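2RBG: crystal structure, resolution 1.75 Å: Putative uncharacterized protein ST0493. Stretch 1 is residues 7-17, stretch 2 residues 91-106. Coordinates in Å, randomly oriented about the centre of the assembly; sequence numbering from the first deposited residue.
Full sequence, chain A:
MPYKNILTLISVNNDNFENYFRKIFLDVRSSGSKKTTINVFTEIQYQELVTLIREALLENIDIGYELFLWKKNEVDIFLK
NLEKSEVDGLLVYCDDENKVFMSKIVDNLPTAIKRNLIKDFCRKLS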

ATOM      1  N   LEU A   7      -2.714 -10.661 -14.000  1.00  7.97           N
ATOM      2  CA  LEU A   7      -1.281 -10.838 -14.203  1.00  7.84           C
ATOM      3  C   LEU A   7      -0.649 -10.501 -12.857  1.00  6.49           C
ATOM      4  O   LEU A   7      -0.759  -9.371 -12.385  1.00  7.93           O
ATOM      5  N   THR A   8      -0.009 -11.485 -12.235  1.00  5.70           N
ATOM      6  CA  THR A   8       0.637 -11.273 -10.944  1.00  6.42           C
ATOM      7  C   THR A   8       2.147 -11.337 -11.107  1.00  6.87           C
ATOM      8  O   THR A   8       2.684 -12.318 -11.623  1.00  7.76           O
ATOM      9  N   LEU A   9       2.822 -10.273 -10.683  1.00  7.67           N
ATOM     10  CA  LEU A   9       4.271 -10.200 -10.768  1.00  8.24           C
ATOM     11  C   LEU A   9       4.828 -10.098  -9.357  1.00  8.48           C
ATOM     12  O   LEU A   9       4.347  -9.299  -8.551  1.00  7.88           O
ATOM     13  N   ILE A  10       5.837 -10.906  -9.058  1.00  7.53           N
ATOM     14  CA  ILE A  10       6.445 -10.872  -7.738  1.00  7.34           C
ATOM     15  C   ILE A  10       7.939 -11.134  -7.766  1.00  8.82           C
ATOM     16  O   ILE A  10       8.423 -12.007  -8.484  1.00 10.17           O
ATOM     17  N   SER A  11       8.666 -10.344  -6.986  1.00  8.33           N
ATOM     18  CA  SER A  11      10.103 -10.500  -6.858  1.00 10.47           C
ATOM     19  C   SER A  11      10.448 -10.203  -5.404  1.00  9.11           C
ATOM     20  O   SER A  11      10.429  -9.052  -4.974  1.00 11.58           O
ATOM     21  N   VAL A  12      10.733 -11.258  -4.650  1.00 11.21           N
ATOM     22  CA  VAL A  12      11.085 -11.133  -3.241  1.00 11.41           C
ATOM     23  C   VAL A  12      12.155 -12.152  -2.889  1.00 15.63           C
ATOM     24  O   VAL A  12      12.414 -13.080  -3.654  1.00 16.75           O
ATOM     25  N   ASN A  13      12.776 -11.969  -1.728  1.00 17.25           N
ATOM     26  CA  ASN A  13      13.792 -12.897  -1.252  1.00 20.47           C
ATOM     27  C   ASN A  13      13.048 -14.174  -0.866  1.00 19.38           C
ATOM     28  O   ASN A  13      11.855 -14.131  -0.570  1.00 18.17           O
ATOM     29  N   ASN A  14      13.748 -15.303  -0.864  1.00 18.03           N
ATOM     30  CA  ASN A  14      13.124 -16.583  -0.538  1.00 19.51           C
ATOM     31  C   ASN A  14      12.356 -16.628   0.781  1.00 20.09           C
ATOM     32  O   ASN A  14      11.323 -17.288   0.876  1.00 20.91           O
ATOM     33  N   ASP A  15      12.853 -15.932   1.797  1.00 20.00           N
ATOM     34  CA  ASP A  15      12.200 -15.942   3.102  1.00 23.11           C
ATOM     35  C   ASP A  15      10.850 -15.228   3.105  1.00 20.27           C
ATOM     36  O   ASP A  15      10.093 -15.338   4.067  1.00 21.58           O
ATOM     37  N   ASN A  16      10.547 -14.507   2.028  1.00 17.28           N
ATOM     38  CA  ASN A  16       9.289 -13.772   1.934  1.00 16.22           C
ATOM     39  C   ASN A  16       8.182 -14.440   1.119  1.00 17.13           C
ATOM     40  O   ASN A  16       7.051 -13.960   1.116  1.00 15.71           O
ATOM     41  N   PHE A  17       8.487 -15.539   0.437  1.00 14.63           N
ATOM     42  CA  PHE A  17       7.473 -16.199  -0.385  1.00 14.77           C
ATOM     43  C   PHE A  17       6.194 -16.598   0.340  1.00 14.87           C
ATOM     44  O   PHE A  17       5.096 -16.300  -0.125  1.00  9.25           O
ATOM     45  N   LEU A  91      -1.291  -7.202 -10.553  1.00  6.67           N
ATOM     46  CA  LEU A  91      -0.898  -7.226  -9.144  1.00  5.88           C
ATOM     47  C   LEU A  91       0.626  -7.219  -9.124  1.00  7.65           C
ATOM     48  O   LEU A  91       1.263  -7.985  -9.851  1.00  7.92           O
ATOM     49  N   VAL A  92       1.208  -6.352  -8.300  1.00  7.74           N
ATOM     50  CA  VAL A  92       2.662  -6.236  -8.217  1.00  9.41           C
ATOM     51  C   VAL A  92       3.172  -6.364  -6.784  1.00  8.85           C
ATOM     52  O   VAL A  92       2.670  -5.694  -5.882  1.00  9.80           O
ATOM     53  N   TYR A  93       4.180  -7.211  -6.588  1.00  8.30           N
ATOM     54  CA  TYR A  93       4.763  -7.422  -5.261  1.00  7.46           C
ATOM     55  C   TYR A  93       6.284  -7.489  -5.281  1.00  9.64           C
ATOM     56  O   TYR A  93       6.879  -8.100  -6.169  1.00  9.58           O
ATOM     57  N   CYS A  94       6.906  -6.879  -4.278  1.00  9.58           N
ATOM     58  CA  CYS A  94       8.358  -6.909  -4.152  1.00 11.58           C
ATOM     59  C   CYS A  94       8.749  -6.495  -2.742  1.00 11.27           C
ATOM     60  O   CYS A  94       7.912  -6.010  -1.974  1.00 12.83           O
ATOM     61  N   ASP A  95      10.010  -6.728  -2.390  1.00 13.29           N
ATOM     62  CA  ASP A  95      10.527  -6.284  -1.104  1.00 15.28           C
ATOM     63  C   ASP A  95      11.604  -5.254  -1.452  1.00 15.81           C
ATOM     64  O   ASP A  95      11.916  -5.062  -2.625  1.00 14.16           O
ATOM     65  N   ASP A  96      12.160  -4.579  -0.451  1.00 18.96           N
ATOM     66  CA  ASP A  96      13.168  -3.554  -0.710  1.00 20.56           C
ATOM     67  C   ASP A  96      14.333  -3.995  -1.585  1.00 20.25           C
ATOM     68  O   ASP A  96      14.778  -3.248  -2.453  1.00 19.79           O
ATOM     69  N   GLU A  97      14.828  -5.204  -1.351  1.00 20.92           N
ATOM     70  CA  GLU A  97      15.954  -5.729  -2.114  1.00 22.17           C
ATOM     71  C   GLU A  97      15.660  -5.873  -3.604  1.00 22.07           C
ATOM     72  O   GLU A  97      16.580  -5.916  -4.419  1.00 21.21           O
ATOM     73  N   ASN A  98      14.381  -5.935  -3.962  1.00 17.80           N
ATOM     74  CA  ASN A  98      14.003  -6.100  -5.362  1.00 15.94           C
ATOM     75  C   ASN A  98      13.121  -4.985  -5.915  1.00 16.06           C
ATOM     76  O   ASN A  98      12.579  -5.108  -7.017  1.00 13.18           O
ATOM     77  N   LYS A  99      12.990  -3.894  -5.168  1.00 13.73           N
ATOM     78  CA  LYS A  99      12.149  -2.779  -5.593  1.00 14.87           C
ATOM     79  C   LYS A  99      12.617  -2.090  -6.874  1.00 14.96           C
ATOM     80  O   LYS A  99      11.801  -1.771  -7.739  1.00 14.14           O
ATOM     81  N   VAL A 100      13.919  -1.847  -6.998  1.00 15.47           N
ATOM     82  CA  VAL A 100      14.444  -1.204  -8.200  1.00 14.52           C
ATOM     83  C   VAL A 100      14.175  -2.100  -9.407  1.00 13.62           C
ATOM     84  O   VAL A 100      13.730  -1.636 -10.456  1.00 13.40           O
ATOM     85  N   PHE A 101      14.437  -3.390  -9.240  1.00 14.49           N
ATOM     86  CA  PHE A 101      14.217  -4.360 -10.301  1.00 16.41           C
ATOM     87  C   PHE A 101      12.750  -4.400 -10.728  1.00 16.42           C
ATOM     88  O   PHE A 101      12.429  -4.199 -11.901  1.00 13.50           O
HETATM   89  N   MSE A 102      11.860  -4.662  -9.776  1.00 15.07           N
HETATM   90  CA  MSE A 102      10.438  -4.736 -10.083  1.00 15.73           C
HETATM   91  C   MSE A 102       9.883  -3.434 -10.652  1.00 15.29           C
HETATM   92  O   MSE A 102       9.053  -3.454 -11.563  1.00 14.86           O
ATOM     93  N   SER A 103      10.336  -2.301 -10.123  1.00 17.48           N
ATOM     94  CA  SER A 103       9.859  -1.009 -10.606  1.00 17.27           C
ATOM     95  C   SER A 103      10.167  -0.827 -12.088  1.00 17.75           C
ATOM     96  O   SER A 103       9.359  -0.275 -12.834  1.00 18.72           O
ATOM     97  N   LYS A 104      11.334  -1.299 -12.514  1.00 18.40           N
ATOM     98  CA  LYS A 104      11.727  -1.180 -13.913  1.00 17.38           C
ATOM     99  C   LYS A 104      10.830  -2.045 -14.796  1.00 17.58           C
ATOM    100  O   LYS A 104      10.401  -1.614 -15.868  1.00 19.01           O
ATOM    101  N   ILE A 105      10.547  -3.263 -14.342  1.00 16.37           N
ATOM    102  CA  ILE A 105       9.692  -4.175 -15.095  1.00 16.07           C
ATOM    103  C   ILE A 105       8.311  -3.548 -15.281  1.00 14.20           C
ATOM    104  O   ILE A 105       7.759  -3.558 -16.381  1.00 15.34           O
ATOM    105  N   VAL A 106       7.756  -3.006 -14.201  1.00 11.65           N
ATOM    106  CA  VAL A 106       6.443  -2.376 -14.267  1.00 13.23           C
ATOM    107  C   VAL A 106       6.439  -1.235 -15.282  1.00 17.19           C
ATOM    108  O   VAL A 106       5.485  -1.078 -16.043  1.00 15.73           O
TER

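The apolar centre lies where helix 99-106 packs over the face of the sheet that carries Leu9, Ser11, Val92 and Cys94. Met102, a selenomethionine, points toward strand 7-11 with chi1 t, chi2 p and chi3 p. Met102 CE lies 4.0 Å from Leu9 CB and 3.7 Å from Ser11 CB. Met102 CE also reaches the backbone, 3.5 Å from Ser11 N. Leu9 is m at chi1 and t at chi2, and its CD1 sits 4.3 Å from CG2 of Ile105, one helical turn beyond Met102.

Thr8, Ile10, Leu91 and Tyr93 occupy the other face. Here the side chains pack as neighbours on adjacent parallel strands. Ile10 (t, t) places CG1 4.0 Å from CB of Tyr93. Tyr93 is m at chi1, and its ring edge meets Thr8, with CG2 of Thr8 3.9 Å from CE2 of Tyr93. Thr8 OG1 lies 3.7 Å from Leu91 CD1. The OG1 of Thr8 and the OH of Tyr93 are hydrogen-bonded elsewhere in the structure.

Ser11 begins the polar side. Its chi1 is t, and Ser11 OG approaches the edge of the Phe101 ring, 3.6 Å from Phe101 CD2. Ser11 OG is also 3.4 Å from CB of Asn98. Cys94, chi1 p, is covalently bonded to a group elsewhere in the structure.

Asp95 organises the outer edge. Its side chain points toward the first stretch with chi1 p. Asp95 OD2 accepts hydrogen bonds from Asn13 N at 2.7 Å and from Asn16 ND2 at 3.0 Å. OD1 of Asp95 takes a bond from ND2 of Asn98 at 2.7 Å, so the carboxylate joins both stretches. Asn13 is m at chi1 and its side chain ends nearer the second stretch. Asn13 ND2 makes a weak hydrogen bond to Glu97 OE1 at 3.2 Å.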

ATOM      1  CB  LEU A   7      -0.737  -9.870 -15.256  1.00  7.80           C
ATOM      2  CG  LEU A   7       0.792  -9.880 -15.391  1.00  8.47           C
ATOM      3  CD1 LEU A   7       1.261 -11.245 -15.885  1.00  8.00           C
ATOM      4  CD2 LEU A   7       1.234  -8.784 -16.352  1.00 10.59           C
ATOM      5  CB  THR A   8       0.187 -12.333  -9.912  1.00  6.58           C
ATOM      6  OG1 THR A   8      -1.202 -12.142  -9.606  1.00  7.53           O
ATOM      7  CG2 THR A   8       0.995 -12.208  -8.625  1.00  7.99           C
ATOM      8  CB  LEU A   9       4.698  -8.966 -11.568  1.00  9.90           C
ATOM      9  CG  LEU A   9       4.037  -8.769 -12.933  1.00 11.56           C
ATOM     10  CD1 LEU A   9       4.600  -7.513 -13.590  1.00 10.95           C
ATOM     11  CD2 LEU A   9       4.281  -9.988 -13.808  1.00 10.46           C
ATOM     12  CB  ILE A  10       5.784 -11.895  -6.774  1.00  8.96           C
ATOM     13  CG1 ILE A  10       6.518 -11.893  -5.428  1.00  7.62           C
ATOM     14  CG2 ILE A  10       5.808 -13.295  -7.396  1.00  9.63           C
ATOM     15  CD1 ILE A  10       5.792 -12.663  -4.319  1.00 11.33           C
ATOM     16  CB  SER A  11      10.848  -9.538  -7.782  1.00 13.19           C
ATOM     17  OG  SER A  11      12.242  -9.782  -7.716  1.00 19.72           O
ATOM     18  CB  VAL A  12       9.868 -11.396  -2.316  1.00 11.30           C
ATOM     19  CG1 VAL A  12       8.799 -10.341  -2.539  1.00  8.11           C
ATOM     20  CG2 VAL A  12       9.307 -12.793  -2.570  1.00 12.03           C
ATOM     21  CB  ASN A  13      14.515 -12.312  -0.036  1.00 23.13           C
ATOM     22  CG  ASN A  13      15.324 -11.075  -0.380  1.00 31.36           C
ATOM     23  OD1 ASN A  13      16.234 -11.125  -1.209  1.00 36.96           O
ATOM     24  ND2 ASN A  13      14.998  -9.957   0.261  1.00 34.18           N
ATOM     25  CB  ASN A  14      14.169 -17.701  -0.529  1.00 20.73           C
ATOM     26  CG  ASN A  14      14.905 -17.819  -1.843  1.00 23.53           C
ATOM     27  OD1 ASN A  14      14.346 -17.555  -2.906  1.00 22.26           O
ATOM     28  ND2 ASN A  14      16.164 -18.236  -1.780  1.00 26.38           N
ATOM     29  CB  ASP A  15      13.116 -15.307   4.154  1.00 23.65           C
ATOM     30  CG  ASP A  15      13.169 -13.797   4.047  1.00 33.42           C
ATOM     31  OD1 ASP A  15      13.239 -13.281   2.912  1.00 37.24           O
ATOM     32  OD2 ASP A  15      13.150 -13.123   5.100  1.00 40.07           O
ATOM     33  CB  ASN A  16       9.532 -12.372   1.357  1.00 18.31           C
ATOM     34  CG  ASN A  16       9.958 -11.368   2.408  1.00 21.25           C
ATOM     35  OD1 ASN A  16       9.383 -11.311   3.495  1.00 23.56           O
ATOM     36  ND2 ASN A  16      10.955 -10.555   2.080  1.00 19.07           N
ATOM     37  CB  PHE A  17       8.059 -17.429  -1.089  1.00 12.16           C
ATOM     38  CG  PHE A  17       8.918 -17.097  -2.274  1.00 11.38           C
ATOM     39  CD1 PHE A  17       8.439 -16.265  -3.283  1.00 13.83           C
ATOM     40  CD2 PHE A  17      10.207 -17.610  -2.383  1.00 14.52           C
ATOM     41  CE1 PHE A  17       9.232 -15.948  -4.385  1.00 14.54           C
ATOM     42  CE2 PHE A  17      11.006 -17.300  -3.479  1.00 14.67           C
ATOM     43  CZ  PHE A  17      10.520 -16.469  -4.483  1.00 14.46           C
ATOM     44  CB  LEU A  91      -1.427  -8.480  -8.444  1.00  6.06           C
ATOM     45  CG  LEU A  91      -2.938  -8.516  -8.194  1.00  7.72           C
ATOM     46  CD1 LEU A  91      -3.337  -9.876  -7.630  1.00  9.04           C
ATOM     47  CD2 LEU A  91      -3.321  -7.401  -7.220  1.00 11.40           C
ATOM     48  CB  VAL A  92       3.131  -4.875  -8.789  1.00  9.33           C
ATOM     49  CG1 VAL A  92       4.629  -4.711  -8.593  1.00 11.21           C
ATOM     50  CG2 VAL A  92       2.771  -4.782 -10.268  1.00  9.68           C
ATOM     51  CB  TYR A  93       4.261  -8.732  -4.656  1.00  7.49           C
ATOM     52  CG  TYR A  93       2.766  -8.878  -4.640  1.00  7.32           C
ATOM     53  CD1 TYR A  93       2.011  -8.441  -3.551  1.00 10.22           C
ATOM     54  CD2 TYR A  93       2.099  -9.443  -5.725  1.00  8.50           C
ATOM     55  CE1 TYR A  93       0.626  -8.565  -3.546  1.00  7.50           C
ATOM     56  CE2 TYR A  93       0.725  -9.569  -5.731  1.00 10.65           C
ATOM     57  CZ  TYR A  93      -0.010  -9.130  -4.640  1.00  9.17           C
ATOM     58  OH  TYR A  93      -1.377  -9.268  -4.653  1.00  9.81           O
ATOM     59  CB  CYS A  94       9.018  -5.944  -5.149  1.00 11.71           C
ATOM     60  SG  CYS A  94       9.058  -4.191  -4.631  1.00 12.06           S
ATOM     61  CB  ASP A  95      11.099  -7.437  -0.255  1.00 14.63           C
ATOM     62  CG  ASP A  95      11.913  -8.437  -1.056  1.00 16.19           C
ATOM     63  OD1 ASP A  95      12.436  -8.087  -2.132  1.00 16.16           O
ATOM     64  OD2 ASP A  95      12.042  -9.588  -0.579  1.00 16.66           O
ATOM     65  CB  ASP A  96      13.713  -3.000   0.606  1.00 25.74           C
ATOM     66  CG  ASP A  96      12.711  -2.129   1.328  1.00 27.79           C
ATOM     67  OD1 ASP A  96      12.109  -1.252   0.674  1.00 33.13           O
ATOM     68  OD2 ASP A  96      12.535  -2.314   2.548  1.00 35.26           O
ATOM     69  CB  GLU A  97      16.382  -7.088  -1.552  1.00 25.44           C
ATOM     70  CG  GLU A  97      17.021  -7.031  -0.173  1.00 37.78           C
ATOM     71  CD  GLU A  97      16.117  -6.402   0.871  1.00 43.22           C
ATOM     72  OE1 GLU A  97      14.955  -6.849   0.999  1.00 45.28           O
ATOM     73  OE2 GLU A  97      16.569  -5.466   1.568  1.00 42.89           O
ATOM     74  CB  ASN A  98      13.291  -7.444  -5.537  1.00 16.46           C
ATOM     75  CG  ASN A  98      14.179  -8.621  -5.198  1.00 19.73           C
ATOM     76  OD1 ASN A  98      15.101  -8.952  -5.945  1.00 23.19           O
ATOM     77  ND2 ASN A  98      13.916  -9.257  -4.060  1.00 17.02           N
ATOM     78  CB  LYS A  99      12.028  -1.753  -4.462  1.00 16.79           C
ATOM     79  CG  LYS A  99      11.123  -0.577  -4.792  1.00 18.70           C
ATOM     80  CD  LYS A  99      10.786   0.235  -3.547  1.00 25.73           C
ATOM     81  CE  LYS A  99      12.031   0.780  -2.874  1.00 30.36           C
ATOM     82  NZ  LYS A  99      11.702   1.488  -1.606  1.00 34.03           N
ATOM     83  CB  VAL A 100      15.967  -0.957  -8.090  1.00 17.58           C
ATOM     84  CG1 VAL A 100      16.506  -0.416  -9.409  1.00 14.99           C
ATOM     85  CG2 VAL A 100      16.252   0.027  -6.966  1.00 18.88           C
ATOM     86  CB  PHE A 101      14.644  -5.749  -9.834  1.00 16.85           C
ATOM     87  CG  PHE A 101      14.341  -6.841 -10.819  1.00 21.20           C
ATOM     88  CD1 PHE A 101      14.975  -6.876 -12.058  1.00 22.47           C
ATOM     89  CD2 PHE A 101      13.426  -7.838 -10.507  1.00 24.04           C
ATOM     90  CE1 PHE A 101      14.701  -7.889 -12.972  1.00 24.25           C
ATOM     91  CE2 PHE A 101      13.143  -8.857 -11.413  1.00 28.34           C
ATOM     92  CZ  PHE A 101      13.783  -8.883 -12.649  1.00 27.51           C
HETATM   93  CB  MSE A 102       9.641  -5.137  -8.839  1.00 16.50           C
HETATM   94  CG  MSE A 102       8.140  -5.247  -9.078  1.00 12.98           C
HETATM   95 SE   MSE A 102       7.693  -6.465 -10.527  1.00 27.13          SE
HETATM   96  CE  MSE A 102       8.038  -8.100  -9.620  1.00  8.64           C
ATOM     97  CB  SER A 103      10.494   0.132  -9.805  1.00 17.33           C
ATOM     98  OG  SER A 103      10.038   0.123  -8.465  1.00 22.22           O
ATOM     99  CB  LYS A 104      13.189  -1.594 -14.090  1.00 18.69           C
ATOM    100  CG  LYS A 104      13.695  -1.495 -15.522  1.00 22.54           C
ATOM    101  CD  LYS A 104      15.201  -1.734 -15.601  1.00 23.95           C
ATOM    102  CE  LYS A 104      15.590  -3.098 -15.042  1.00 27.27           C
ATOM    103  NZ  LYS A 104      17.058  -3.352 -15.135  1.00 29.03           N
ATOM    104  CB  ILE A 105       9.533  -5.535 -14.369  1.00 15.75           C
ATOM    105  CG1 ILE A 105      10.882  -6.254 -14.308  1.00 18.48           C
ATOM    106  CG2 ILE A 105       8.518  -6.410 -15.099  1.00 16.56           C
ATOM    107  CD1 ILE A 105      10.822  -7.607 -13.626  1.00 22.69           C
ATOM    108  CB  VAL A 106       6.011  -1.826 -12.890  1.00 14.34           C
ATOM    109  CG1 VAL A 106       4.687  -1.085 -13.016  1.00 14.51           C
ATOM    110  CG2 VAL A 106       5.874  -2.972 -11.898  1.00 12.30           C
TER